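Long-range contacts in acetolactate synthase isozyme 1 large subunit (Escherichia coli, PDB 6LPI), which belongs to the thiamine diphosphate enzyme family and binds thiamine diphosphate, a magnesium ion and flavin-adenine dinucleotide: residues P239-L244 and G259-H264; N270-E275 and A351-E356. All blocks are in the same frame, centred on the assembly; numbering follows the deposited sequence.

Interaction 1: residues P239-L244 and G259-H264; sequences PTTMTL and GMLGMH. With FAD (flavin-adenine dinucleotide), chain I.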
ATOM      1  N   PRO B 239       6.476  21.847 -12.251  1.00 52.27           N
ATOM      2  CA  PRO B 239       7.401  21.068 -11.424  1.00 52.94           C
ATOM      3  C   PRO B 239       6.620  19.976 -10.708  1.00 47.87           C
ATOM      4  O   PRO B 239       5.582  20.238 -10.102  1.00 51.58           O
ATOM      5  CB  PRO B 239       7.963  22.114 -10.451  1.00 54.57           C
ATOM      6  CG  PRO B 239       7.927  23.392 -11.237  1.00 53.08           C
ATOM      7  CD  PRO B 239       6.743  23.294 -12.178  1.00 54.24           C
ATOM      8  N   THR B 240       7.077  18.733 -10.831  1.00 43.57           N
ATOM      9  CA  THR B 240       6.348  17.602 -10.261  1.00 45.70           C
ATOM     10  C   THR B 240       7.192  16.857  -9.238  1.00 39.13           C
ATOM     11  O   THR B 240       8.329  16.475  -9.515  1.00 48.41           O
ATOM     12  CB  THR B 240       5.890  16.651 -11.355  1.00 52.40           C
ATOM     13  OG1 THR B 240       7.040  15.983 -11.862  1.00 69.56           O
ATOM     14  CG2 THR B 240       5.262  17.417 -12.481  1.00 52.29           C
ATOM     15  N   THR B 241       6.643  16.698  -8.045  1.00 41.01           N
ATOM     16  CA  THR B 241       7.260  15.925  -6.985  1.00 43.67           C
ATOM     17  C   THR B 241       6.459  14.646  -6.779  1.00 50.09           C
ATOM     18  O   THR B 241       5.241  14.619  -6.980  1.00 49.16           O
ATOM     19  CB  THR B 241       7.342  16.738  -5.683  1.00 44.58           C
ATOM     20  OG1 THR B 241       8.106  16.017  -4.709  1.00 46.64           O
ATOM     21  CG2 THR B 241       5.964  17.015  -5.115  1.00 36.10           C
ATOM     22  N   MET B 242       7.130  13.593  -6.325  1.00 48.96           N
ATOM     23  CA  MET B 242       6.442  12.334  -6.092  1.00 46.29           C
ATOM     24  C   MET B 242       6.702  11.846  -4.676  1.00 43.55           C
ATOM     25  O   MET B 242       7.739  12.142  -4.081  1.00 43.91           O
ATOM     26  CB  MET B 242       6.871  11.265  -7.095  1.00 50.26           C
ATOM     27  CG  MET B 242       6.628  11.608  -8.543  1.00 52.24           C
ATOM     28  SD  MET B 242       7.903  10.914  -9.633  1.00 56.88           S
ATOM     29  CE  MET B 242       9.206  12.143  -9.537  1.00 60.99           C
ATOM     30  N   THR B 243       5.733  11.130  -4.126  1.00 42.57           N
ATOM     31  CA  THR B 243       5.962  10.426  -2.874  1.00 46.05           C
ATOM     32  C   THR B 243       6.790   9.178  -3.132  1.00 47.81           C
ATOM     33  O   THR B 243       7.043   8.809  -4.278  1.00 49.61           O
ATOM     34  CB  THR B 243       4.643  10.023  -2.238  1.00 43.06           C
ATOM     35  OG1 THR B 243       3.980   9.121  -3.129  1.00 52.55           O
ATOM     36  CG2 THR B 243       3.771  11.233  -2.003  1.00 39.13           C
ATOM     37  N   LEU B 244       7.181   8.494  -2.053  1.00 46.77           N
ATOM     38  CA  LEU B 244       7.851   7.204  -2.209  1.00 47.90           C
ATOM     39  C   LEU B 244       7.040   6.220  -3.049  1.00 51.28           C
ATOM     40  O   LEU B 244       7.615   5.365  -3.728  1.00 52.95           O
ATOM     41  CB  LEU B 244       8.153   6.593  -0.842  1.00 47.75           C
ATOM     42  CG  LEU B 244       8.901   5.258  -0.890  1.00 42.26           C
ATOM     43  CD1 LEU B 244      10.283   5.478  -1.436  1.00 39.23           C
ATOM     44  CD2 LEU B 244       8.955   4.648   0.490  1.00 37.77           C
ATOM     45  N   GLY B 259      11.834  14.984  -8.282  1.00 62.42           N
ATOM     46  CA  GLY B 259      12.090  13.788  -7.531  1.00 59.08           C
ATOM     47  C   GLY B 259      11.173  13.731  -6.328  1.00 57.76           C
ATOM     48  O   GLY B 259      10.132  14.392  -6.263  1.00 67.77           O
ATOM     49  N   MET B 260      11.618  13.004  -5.318  1.00 48.77           N
ATOM     50  CA  MET B 260      10.788  12.711  -4.167  1.00 43.88           C
ATOM     51  C   MET B 260      10.965  13.769  -3.091  1.00 46.05           C
ATOM     52  O   MET B 260      12.070  14.246  -2.848  1.00 54.87           O
ATOM     53  CB  MET B 260      11.131  11.340  -3.605  1.00 38.61           C
ATOM     54  CG  MET B 260      10.659  11.128  -2.211  1.00 54.62           C
ATOM     55  SD  MET B 260      10.935   9.445  -1.649  1.00 55.42           S
ATOM     56  CE  MET B 260      12.438   9.740  -0.750  1.00 61.14           C
ATOM     57  N   LEU B 261       9.854  14.149  -2.475  1.00 54.46           N
ATOM     58  CA  LEU B 261       9.805  15.100  -1.376  1.00 56.85           C
ATOM     59  C   LEU B 261       9.789  14.395  -0.018  1.00 51.20           C
ATOM     60  O   LEU B 261       9.568  13.188   0.088  1.00 49.06           O
ATOM     61  CB  LEU B 261       8.576  15.989  -1.528  1.00 53.15           C
ATOM     62  CG  LEU B 261       7.310  15.390  -0.944  1.00 49.77           C
ATOM     63  CD1 LEU B 261       6.202  16.423  -0.941  1.00 48.00           C
ATOM     64  CD2 LEU B 261       6.906  14.169  -1.751  1.00 53.03           C
ATOM     65  N   GLY B 262      10.054  15.162   1.035  1.00 51.37           N
ATOM     66  CA  GLY B 262       9.778  14.642   2.359  1.00 49.40           C
ATOM     67  C   GLY B 262      10.954  14.280   3.243  1.00 36.23           C
ATOM     68  O   GLY B 262      12.028  14.854   3.134  1.00 37.63           O
ATOM     69  N   MET B 263      10.743  13.275   4.096  1.00 42.96           N
ATOM     70  CA  MET B 263      11.628  13.022   5.231  1.00 43.98           C
ATOM     71  C   MET B 263      13.053  12.824   4.777  1.00 44.74           C
ATOM     72  O   MET B 263      13.992  13.334   5.394  1.00 54.81           O
ATOM     73  CB  MET B 263      11.145  11.788   5.995  1.00 54.65           C
ATOM     74  CG  MET B 263      12.212  11.028   6.771  1.00 61.69           C
ATOM     75  SD  MET B 263      11.589  10.237   8.297  1.00 58.72           S
ATOM     76  CE  MET B 263      10.571   8.924   7.714  1.00 63.70           C
ATOM     77  N   HIS B 264      13.234  12.028   3.733  1.00 50.46           N
ATOM     78  CA  HIS B 264      14.523  11.796   3.105  1.00 48.73           C
ATOM     79  C   HIS B 264      14.516  12.246   1.649  1.00 48.58           C
ATOM     80  O   HIS B 264      15.309  11.750   0.840  1.00 54.53           O
ATOM     81  CB  HIS B 264      14.873  10.315   3.215  1.00 53.71           C
ATOM     82  CG  HIS B 264      15.220   9.872   4.600  1.00 52.73           C
ATOM     83  ND1 HIS B 264      14.429   9.002   5.316  1.00 51.57           N
ATOM     84  CD2 HIS B 264      16.301  10.124   5.375  1.00 54.24           C
ATOM     85  CE1 HIS B 264      14.986   8.765   6.491  1.00 53.35           C
ATOM     86  NE2 HIS B 264      16.126   9.429   6.550  1.00 56.72           N
TER
HETATM   87  PA  FAD I 601      -0.517   6.099  -0.772  1.00 49.30           P
HETATM   88  O1A FAD I 601       0.398   5.386  -1.688  1.00 61.06           O
HETATM   89  O2A FAD I 601      -1.099   5.310   0.371  1.00 42.99           O
HETATM   90  O5B FAD I 601      -1.608   6.636  -1.780  1.00 31.13           O
HETATM   91  C5B FAD I 601      -2.983   6.207  -1.705  1.00 26.37           C
HETATM   92  C4B FAD I 601      -3.844   7.423  -1.917  1.00 39.26           C
HETATM   93  O4B FAD I 601      -4.236   7.527  -3.312  1.00 39.34           O
HETATM   94  C3B FAD I 601      -5.146   7.425  -1.124  1.00 42.90           C
HETATM   95  O3B FAD I 601      -5.422   8.762  -0.707  1.00 35.96           O
HETATM   96  C2B FAD I 601      -6.134   6.849  -2.145  1.00 37.87           C
HETATM   97  O2B FAD I 601      -7.498   7.148  -1.883  1.00 36.12           O
HETATM   98  C1B FAD I 601      -5.647   7.575  -3.391  1.00 39.37           C
HETATM   99  N9A FAD I 601      -6.066   6.993  -4.655  1.00 48.78           N
HETATM  100  C8A FAD I 601      -5.908   5.700  -5.078  1.00 51.45           C
HETATM  101  N7A FAD I 601      -6.371   5.472  -6.286  1.00 49.01           N
HETATM  102  C5A FAD I 601      -6.869   6.703  -6.685  1.00 52.96           C
HETATM  103  C6A FAD I 601      -7.506   7.136  -7.866  1.00 54.22           C
HETATM  104  N6A FAD I 601      -7.758   6.343  -8.909  1.00 59.58           N
HETATM  105  N1A FAD I 601      -7.891   8.430  -7.934  1.00 45.10           N
HETATM  106  C2A FAD I 601      -7.649   9.230  -6.891  1.00 43.71           C
HETATM  107  N3A FAD I 601      -7.052   8.937  -5.734  1.00 52.35           N
HETATM  108  C4A FAD I 601      -6.689   7.649  -5.689  1.00 55.12           C
HETATM  109  N1  FAD I 601       7.284   8.982   1.763  1.00 39.84           N
HETATM  110  C2  FAD I 601       7.584  10.200   1.231  1.00 36.53           C
HETATM  111  O2  FAD I 601       6.791  10.786   0.504  1.00 41.56           O
HETATM  112  N3  FAD I 601       8.806  10.791   1.496  1.00 35.36           N
HETATM  113  C4  FAD I 601       9.809  10.259   2.280  1.00 39.11           C
HETATM  114  O4  FAD I 601      10.858  10.878   2.440  1.00 40.82           O
HETATM  115  C4X FAD I 601       9.476   8.963   2.853  1.00 41.19           C
HETATM  116  N5  FAD I 601      10.370   8.371   3.617  1.00 39.88           N
HETATM  117  C5X FAD I 601      10.051   7.126   4.144  1.00 41.61           C
HETATM  118  C6  FAD I 601      10.986   6.472   4.949  1.00 36.33           C
HETATM  119  C7  FAD I 601      10.712   5.214   5.487  1.00 42.11           C
HETATM  120  C7M FAD I 601      11.732   4.541   6.364  1.00 37.82           C
HETATM  121  C8  FAD I 601       9.476   4.600   5.223  1.00 43.90           C
HETATM  122  C8M FAD I 601       9.144   3.247   5.806  1.00 36.76           C
HETATM  123  C9  FAD I 601       8.542   5.251   4.421  1.00 44.62           C
HETATM  124  C9A FAD I 601       8.814   6.507   3.891  1.00 45.54           C
HETATM  125  N10 FAD I 601       7.886   7.186   3.073  1.00 50.46           N
HETATM  126  C10 FAD I 601       8.184   8.410   2.537  1.00 47.09           C
HETATM  127  C1' FAD I 601       6.585   6.595   2.761  1.00 40.07           C
HETATM  128  C2' FAD I 601       5.470   7.131   3.646  1.00 32.26           C
HETATM  129  O2' FAD I 601       5.440   6.421   4.885  1.00 36.00           O
HETATM  130  C3' FAD I 601       4.127   6.934   2.942  1.00 34.51           C
HETATM  131  O3' FAD I 601       3.953   5.558   2.623  1.00 46.66           O
HETATM  132  C4' FAD I 601       3.961   7.749   1.664  1.00 32.91           C
HETATM  133  O4' FAD I 601       4.579   9.017   1.847  1.00 42.92           O
HETATM  134  C5' FAD I 601       2.510   7.940   1.293  1.00 37.02           C
HETATM  135  O5' FAD I 601       2.424   8.297  -0.098  1.00 46.27           O
HETATM  136  P   FAD I 601       1.041   8.490  -0.782  1.00 90.95           P
HETATM  137  O1P FAD I 601       0.456   9.830  -0.335  1.00 83.80           O
HETATM  138  O2P FAD I 601       1.174   8.259  -2.111  1.00 44.72           O
HETATM  139  O3P FAD I 601       0.211   7.352  -0.126  1.00 61.25           O
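Met242 pairs in parallel with Met260 at one margin of the Rossmann-like sheet of the central domain, where strand 240-242 lies beside the outermost strand 257-260 and both run out into the flavin-adenine dinucleotide pocket. Gly259 O accepts twice: from Met242 N at 3.1 Å, above the carbonyl plane, and from Thr241 OG1 at 3.0 Å, tilted only 16° from it. With OG1 anti to the backbone N (chi1 -173°), the Thr241 hydroxyl reaches this carbonyl, and the side chains of Thr241 and Leu261 cross at about a right angle. Beyond the pair, Leu261 N gives a weak bond to Met242 O. Past the strand, the side chain of Leu244 lies beside that of Met260, both pointing the same way, CD1 of Leu244 against SD of Met260 at 4.0 Å, with helix 393-401 packed on both. The residues that follow the two strands then hold the cofactor. Thr243 OG1 donates to phosphate oxygen O2P, and Leu244 CB rests near flavin N1. At the pyrimidine edge, flavin N3 donates to Leu261 O at 2.9 Å, and His264 N meets flavin O4 at 2.9 Å in a nearly straight bond of 171°.

Interaction 2: residues N270-E275 and A351-E356; sequences NYILQE and ADLQRE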
ATOM      1  N   ASN B 270      12.446  20.040  -1.276  1.00 51.02           N
ATOM      2  CA  ASN B 270      11.806  20.368  -0.015  1.00 47.07           C
ATOM      3  C   ASN B 270      11.753  21.880   0.187  1.00 44.64           C
ATOM      4  O   ASN B 270      10.731  22.405   0.625  1.00 58.74           O
ATOM      5  CB  ASN B 270      12.523  19.687   1.144  1.00 51.31           C
ATOM      6  CG  ASN B 270      11.809  18.442   1.596  1.00 48.35           C
ATOM      7  OD1 ASN B 270      10.700  18.157   1.152  1.00 47.19           O
ATOM      8  ND2 ASN B 270      12.419  17.712   2.510  1.00 52.55           N
ATOM      9  N   TYR B 271      12.812  22.608  -0.188  1.00 41.66           N
ATOM     10  CA  TYR B 271      12.740  24.067  -0.112  1.00 50.55           C
ATOM     11  C   TYR B 271      11.832  24.633  -1.197  1.00 59.06           C
ATOM     12  O   TYR B 271      11.123  25.621  -0.971  1.00 63.64           O
ATOM     13  CB  TYR B 271      14.134  24.696  -0.234  1.00 54.97           C
ATOM     14  CG  TYR B 271      15.021  24.520   0.982  1.00 60.71           C
ATOM     15  CD1 TYR B 271      14.484  24.453   2.256  1.00 55.16           C
ATOM     16  CD2 TYR B 271      16.402  24.358   0.847  1.00 68.52           C
ATOM     17  CE1 TYR B 271      15.293  24.250   3.368  1.00 58.65           C
ATOM     18  CE2 TYR B 271      17.227  24.161   1.966  1.00 68.12           C
ATOM     19  CZ  TYR B 271      16.655  24.112   3.221  1.00 62.58           C
ATOM     20  OH  TYR B 271      17.429  23.921   4.341  1.00 60.98           O
ATOM     21  N   ILE B 272      11.848  24.024  -2.385  1.00 56.01           N
ATOM     22  CA  ILE B 272      11.072  24.547  -3.502  1.00 51.97           C
ATOM     23  C   ILE B 272       9.588  24.519  -3.188  1.00 54.32           C
ATOM     24  O   ILE B 272       8.855  25.444  -3.549  1.00 53.77           O
ATOM     25  CB  ILE B 272      11.382  23.765  -4.788  1.00 56.13           C
ATOM     26  CG1 ILE B 272      12.721  24.234  -5.368  1.00 70.66           C
ATOM     27  CG2 ILE B 272      10.217  23.912  -5.796  1.00 46.35           C
ATOM     28  CD1 ILE B 272      13.380  23.244  -6.324  1.00 73.66           C
ATOM     29  N   LEU B 273       9.116  23.461  -2.511  1.00 55.71           N
ATOM     30  CA  LEU B 273       7.686  23.360  -2.222  1.00 50.02           C
ATOM     31  C   LEU B 273       7.198  24.513  -1.354  1.00 56.20           C
ATOM     32  O   LEU B 273       6.067  24.988  -1.525  1.00 52.82           O
ATOM     33  CB  LEU B 273       7.383  22.019  -1.565  1.00 44.19           C
ATOM     34  CG  LEU B 273       7.245  20.874  -2.576  1.00 56.97           C
ATOM     35  CD1 LEU B 273       7.683  19.551  -2.005  1.00 59.78           C
ATOM     36  CD2 LEU B 273       5.816  20.753  -3.013  1.00 62.11           C
ATOM     37  N   GLN B 274       8.054  25.007  -0.459  1.00 58.82           N
ATOM     38  CA  GLN B 274       7.710  26.124   0.412  1.00 47.73           C
ATOM     39  C   GLN B 274       7.541  27.430  -0.351  1.00 47.33           C
ATOM     40  O   GLN B 274       6.986  28.386   0.200  1.00 50.07           O
ATOM     41  CB  GLN B 274       8.787  26.256   1.495  1.00 50.62           C
ATOM     42  CG  GLN B 274       8.795  25.090   2.452  1.00 53.42           C
ATOM     43  CD  GLN B 274       7.679  25.208   3.468  1.00 56.87           C
ATOM     44  OE1 GLN B 274       6.698  24.461   3.441  1.00 57.22           O
ATOM     45  NE2 GLN B 274       7.858  26.115   4.412  1.00 59.37           N
ATOM     46  N   GLU B 275       8.030  27.493  -1.584  1.00 53.38           N
ATOM     47  CA  GLU B 275       7.816  28.615  -2.486  1.00 52.88           C
ATOM     48  C   GLU B 275       6.522  28.491  -3.287  1.00 45.73           C
ATOM     49  O   GLU B 275       6.113  29.464  -3.927  1.00 50.16           O
ATOM     50  CB  GLU B 275       8.991  28.740  -3.472  1.00 52.99           C
ATOM     51  CG  GLU B 275      10.384  28.777  -2.872  1.00 60.59           C
ATOM     52  CD  GLU B 275      10.729  30.094  -2.222  1.00 75.66           C
ATOM     53  OE1 GLU B 275      11.772  30.154  -1.530  1.00 81.84           O
ATOM     54  OE2 GLU B 275      10.010  31.085  -2.455  1.00 83.63           O
ATOM     55  N   ALA B 351      15.487  26.076 -10.659  1.00 70.70           N
ATOM     56  CA  ALA B 351      16.889  25.804 -10.937  1.00 70.73           C
ATOM     57  C   ALA B 351      17.812  26.526  -9.964  1.00 67.12           C
ATOM     58  O   ALA B 351      18.774  25.934  -9.465  1.00 65.44           O
ATOM     59  CB  ALA B 351      17.222  26.195 -12.376  1.00 64.06           C
ATOM     60  N   ASP B 352      17.549  27.807  -9.684  1.00 70.46           N
ATOM     61  CA  ASP B 352      18.406  28.542  -8.754  1.00 74.18           C
ATOM     62  C   ASP B 352      18.448  27.877  -7.384  1.00 73.89           C
ATOM     63  O   ASP B 352      19.517  27.781  -6.765  1.00 74.03           O
ATOM     64  CB  ASP B 352      17.962  29.997  -8.657  1.00 78.90           C
ATOM     65  CG  ASP B 352      18.560  30.849  -9.759  1.00 95.23           C
ATOM     66  OD1 ASP B 352      19.591  30.427 -10.340  1.00102.70           O
ATOM     67  OD2 ASP B 352      18.013  31.934 -10.043  1.00 98.94           O
ATOM     68  N   LEU B 353      17.298  27.412  -6.889  1.00 76.85           N
ATOM     69  CA  LEU B 353      17.324  26.683  -5.624  1.00 72.16           C
ATOM     70  C   LEU B 353      18.069  25.359  -5.758  1.00 71.69           C
ATOM     71  O   LEU B 353      18.763  24.946  -4.824  1.00 75.78           O
ATOM     72  CB  LEU B 353      15.897  26.458  -5.113  1.00 65.35           C
ATOM     73  CG  LEU B 353      15.306  27.605  -4.285  1.00 58.75           C
ATOM     74  CD1 LEU B 353      13.890  27.291  -3.900  1.00 57.09           C
ATOM     75  CD2 LEU B 353      16.111  27.797  -3.035  1.00 56.33           C
ATOM     76  N   GLN B 354      17.962  24.696  -6.913  1.00 68.34           N
ATOM     77  CA  GLN B 354      18.666  23.431  -7.113  1.00 71.82           C
ATOM     78  C   GLN B 354      20.180  23.613  -7.193  1.00 78.42           C
ATOM     79  O   GLN B 354      20.929  22.700  -6.829  1.00 85.71           O
ATOM     80  CB  GLN B 354      18.135  22.751  -8.380  1.00 59.14           C
ATOM     81  CG  GLN B 354      16.727  22.256  -8.265  1.00 56.59           C
ATOM     82  CD  GLN B 354      16.215  21.703  -9.556  1.00 56.64           C
ATOM     83  OE1 GLN B 354      16.632  22.139 -10.612  1.00 58.51           O
ATOM     84  NE2 GLN B 354      15.290  20.755  -9.489  1.00 62.84           N
ATOM     85  N   ARG B 355      20.654  24.784  -7.606  1.00 79.07           N
ATOM     86  CA  ARG B 355      22.084  25.065  -7.604  1.00 75.84           C
ATOM     87  C   ARG B 355      22.605  25.337  -6.193  1.00 84.94           C
ATOM     88  O   ARG B 355      23.624  26.005  -6.005  1.00 95.72           O
ATOM     89  CB  ARG B 355      22.395  26.204  -8.567  1.00 69.03           C
ATOM     90  CG  ARG B 355      22.762  25.663  -9.920  1.00 76.65           C
ATOM     91  CD  ARG B 355      23.438  26.686 -10.795  1.00 89.39           C
ATOM     92  NE  ARG B 355      22.518  27.756 -11.156  1.00101.22           N
ATOM     93  CZ  ARG B 355      21.563  27.637 -12.075  1.00106.73           C
ATOM     94  NH1 ARG B 355      21.407  26.486 -12.727  1.00110.06           N
ATOM     95  NH2 ARG B 355      20.767  28.664 -12.346  1.00103.73           N
ATOM     96  N   GLU B 356      21.868  24.865  -5.190  1.00 85.20           N
ATOM     97  CA  GLU B 356      22.286  24.850  -3.785  1.00 86.71           C
ATOM     98  C   GLU B 356      21.666  23.558  -3.209  1.00 89.64           C
ATOM     99  O   GLU B 356      20.711  23.550  -2.423  1.00 79.53           O
ATOM    100  CB  GLU B 356      21.875  26.127  -3.030  1.00 65.01           C
ATOM    101  CG  GLU B 356      21.815  25.986  -1.436  1.00 88.52           C
ATOM    102  CD  GLU B 356      20.381  25.667  -0.805  1.00 92.77           C
ATOM    103  OE1 GLU B 356      20.328  25.203   0.366  1.00 92.81           O
ATOM    104  OE2 GLU B 356      19.317  25.898  -1.430  1.00 82.33           O
TER
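Leu353, Ile272 and Tyr271 carry this contact, in which the C-terminal part of helix 267-273 meets that of helix 344-354 near the protein surface. No hydrogen bond links the two segments; the joint is largely apolar. Leu353 points toward the other helix and inserts one branch: its CD1 lies 3.6 Å from Ile272 CG1 and 3.9 Å from Glu275 CG, and more loosely approaches Tyr271 CB, so a single methyl group lies among the side chains of Tyr271, Ile272 and Glu275. The side chains of Ile272 and Leu353 pass one another running opposite ways, and Ile272 CG1 also lies 3.9 Å from Leu353 CB. The ethyl branch of Ile272, with CG1 anti to the carbonyl carbon (chi1 -78°), continues to CD1, which rests 4.0 Å from Gln354 CG. Glu275 contributes the aliphatic part of its chain, crossing Leu353 at a slant. Beside this apolar patch, Tyr271 is approached at its ring edge by the carboxylate of Glu356: OE1 lies near the ring plane, 3.6 Å from CE2, with the carboxylate turned 19° from the ring. This is consistent with a mild attraction between the carboxylate and the positive rim of the ring.

Ile272 also packs on Trp346 and Val350, earlier residues of helix 344-354, so that helix packs along 267-273 for more than this one turn. Helix 267-273 itself follows edge strand 257-260 and leads into strand 278-282 of the same parallel sheet, while Met559 near the chain's C-terminus touches Tyr271.

In the fold
Helix 267-273 joins the two contacts: it follows strand 257-260 of interaction 1 in the chain and supplies one side of interaction 2, with their centres about 13 Å apart. Leu273, which takes no part in interaction 2, packs on Leu261 and Thr241 of interaction 1, while Asn270 ND2 probably hydrogen-bonds Gly262 O. Helix 267-273 packs on both the sheet margin and helix 344-354, and Trp346, His347 and Val350 of the latter also touch Pro239. Interaction 1 is buried and relies on backbone pairing, a doubly used carbonyl and direct cofactor bonds. Interaction 2, at the surface, depends on aliphatic packing edged by polar side chains.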